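Local coordinates for Serine/threonine-protein phosphatase 2A regulatory subunit B'' subunit alpha (PDB 4I5J) that serves as a calcium-binding regulatory subunit of protein phosphatase 2A and might modulate the substrate selectivity, activity and localization of the catalytic enzyme, at residues A[152-157]-A[196-201]. Residues are numbered along the deposited sequence; the frame is centred on the assembly and turned at random.
Sequences ERIFSG and FRCMDV. With CA (calcium ion), chain B.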
# COMPACT_ATOMS: atom_id res chain seq x y z
N GLU A 152 -10.08 -1.54 11.48
CA GLU A 152 -11.39 -0.94 11.28
C GLU A 152 -11.28 0.26 10.34
O GLU A 152 -12.13 0.46 9.46
CB GLU A 152 -12.01 -0.53 12.63
CG GLU A 152 -13.40 0.07 12.56
CD GLU A 152 -14.01 0.24 13.95
OE1 GLU A 152 -13.37 -0.17 14.95
OE2 GLU A 152 -15.13 0.79 14.05
N ARG A 153 -10.22 1.04 10.49
CA ARG A 153 -10.00 2.17 9.57
C ARG A 153 -9.72 1.70 8.14
O ARG A 153 -10.21 2.29 7.17
CB ARG A 153 -8.87 3.06 10.09
CG ARG A 153 -9.24 3.85 11.38
CD ARG A 153 -10.31 4.89 11.08
NE ARG A 153 -9.82 5.82 10.07
CZ ARG A 153 -10.59 6.43 9.18
NH1 ARG A 153 -11.90 6.23 9.18
NH2 ARG A 153 -10.04 7.26 8.30
N ILE A 154 -8.93 0.65 7.99
CA ILE A 154 -8.71 0.08 6.67
C ILE A 154 -10.03 -0.30 6.02
O ILE A 154 -10.24 -0.08 4.83
CB ILE A 154 -7.80 -1.13 6.76
CG1 ILE A 154 -6.36 -0.70 7.01
CG2 ILE A 154 -7.92 -1.98 5.50
CD1 ILE A 154 -5.54 -1.80 7.73
N PHE A 155 -10.95 -0.84 6.81
CA PHE A 155 -12.23 -1.30 6.29
C PHE A 155 -13.30 -0.20 6.25
O PHE A 155 -14.46 -0.48 5.95
CB PHE A 155 -12.72 -2.49 7.12
CG PHE A 155 -12.13 -3.80 6.68
CD1 PHE A 155 -12.88 -4.69 5.94
CD2 PHE A 155 -10.82 -4.12 6.99
CE1 PHE A 155 -12.34 -5.89 5.52
CE2 PHE A 155 -10.28 -5.32 6.56
CZ PHE A 155 -11.04 -6.21 5.83
N SER A 156 -12.88 1.03 6.53
CA SER A 156 -13.77 2.20 6.60
C SER A 156 -14.01 2.87 5.27
O SER A 156 -14.92 3.68 5.12
CB SER A 156 -13.16 3.27 7.51
OG SER A 156 -11.99 3.82 6.90
N GLY A 157 -13.14 2.60 4.31
CA GLY A 157 -13.19 3.30 3.03
C GLY A 157 -12.10 4.35 2.93
O GLY A 157 -11.94 4.99 1.89
N PHE A 196 -1.47 7.22 6.82
CA PHE A 196 -1.95 8.55 7.20
C PHE A 196 -3.46 8.62 7.01
O PHE A 196 -4.17 9.11 7.88
CB PHE A 196 -1.27 9.64 6.40
CG PHE A 196 -1.67 11.02 6.83
CD1 PHE A 196 -0.90 11.72 7.76
CD2 PHE A 196 -2.82 11.62 6.33
CE1 PHE A 196 -1.26 12.99 8.18
CE2 PHE A 196 -3.20 12.89 6.76
CZ PHE A 196 -2.42 13.58 7.68
N ARG A 197 -3.97 8.15 5.87
CA ARG A 197 -5.41 8.17 5.63
C ARG A 197 -6.16 7.32 6.65
O ARG A 197 -7.32 7.60 7.00
CB ARG A 197 -5.71 7.61 4.24
CG ARG A 197 -5.53 8.60 3.12
CD ARG A 197 -5.32 7.88 1.79
NE ARG A 197 -5.31 8.87 0.72
CZ ARG A 197 -6.27 8.99 -0.18
NH1 ARG A 197 -7.32 8.16 -0.15
NH2 ARG A 197 -6.18 9.92 -1.11
N CYS A 198 -5.53 6.24 7.11
CA CYS A 198 -6.18 5.41 8.13
C CYS A 198 -6.21 6.13 9.48
O CYS A 198 -7.21 6.06 10.19
CB CYS A 198 -5.48 4.06 8.29
SG CYS A 198 -5.68 2.99 6.89
N MET A 199 -5.13 6.82 9.82
CA MET A 199 -5.07 7.56 11.09
C MET A 199 -5.87 8.85 11.07
O MET A 199 -6.33 9.31 12.12
CB MET A 199 -3.62 7.85 11.49
CG MET A 199 -2.85 6.59 11.88
SD MET A 199 -1.30 6.97 12.73
CE MET A 199 -1.99 7.65 14.26
N ASP A 200 -6.06 9.43 9.89
CA ASP A 200 -6.84 10.66 9.80
C ASP A 200 -8.32 10.34 9.90
O ASP A 200 -9.05 10.43 8.92
CB ASP A 200 -6.53 11.39 8.48
CG ASP A 200 -7.17 12.76 8.42
OD1 ASP A 200 -7.71 13.22 9.44
OD2 ASP A 200 -7.15 13.39 7.34
N VAL A 201 -8.76 9.96 11.10
CA VAL A 201 -10.13 9.51 11.30
C VAL A 201 -11.19 10.42 10.69
O VAL A 201 -12.06 9.94 9.95
CB VAL A 201 -10.44 9.33 12.79
CG1 VAL A 201 -11.91 8.92 12.98
CG2 VAL A 201 -9.50 8.31 13.41
CA CA B . -7.89 14.50 11.32
O HOH W 1 -10.97 9.55 7.11
O HOH W 2 -8.51 16.12 13.00
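Arg153 and Cys198 bring the last turns of helices 148-154 and 189-199 together, their CA atoms 5.2 Å apart. From there the Arg153 chain, bent at chi2 and chi3 (-68° and -59°), curls round the carbonyl O of Cys198 and lays its guanidinium against the end of helix 189-199. Arg153 NE reaches Cys198 O at 2.6 Å in a nearly straight bond lying in the guanidinium plane. NH2 of the same group binds Arg197 O at 3.0 Å, more bent at the hydrogen (143°), so two successive carbonyls at the helix end are gripped by one side chain. Val201 CA lies over one face of the Arg153 guanidinium, 3.6 Å above the plane and displaced toward its rim. Helix 189-199 here runs into the calcium loop of an EF-hand in the EF-hand region of this regulatory subunit: Asp200 OD1 binds the calcium ion at 2.3 Å, alongside Asp202, Asp204, Val206 and Glu211, while Asp200 OD2 accepts a hydrogen bond from Gly205 N. A water that accepts from Arg153 NH2 also lies within hydrogen-bonding distance of Asp200 O. A leucine in place of Arg153 would probably leave the carbonyls of Arg197 and Cys198 without these donors and break the water link to the loop. Beside the polar grip, Ile154 CG1 packs on Cys198 SG at 3.8 Å.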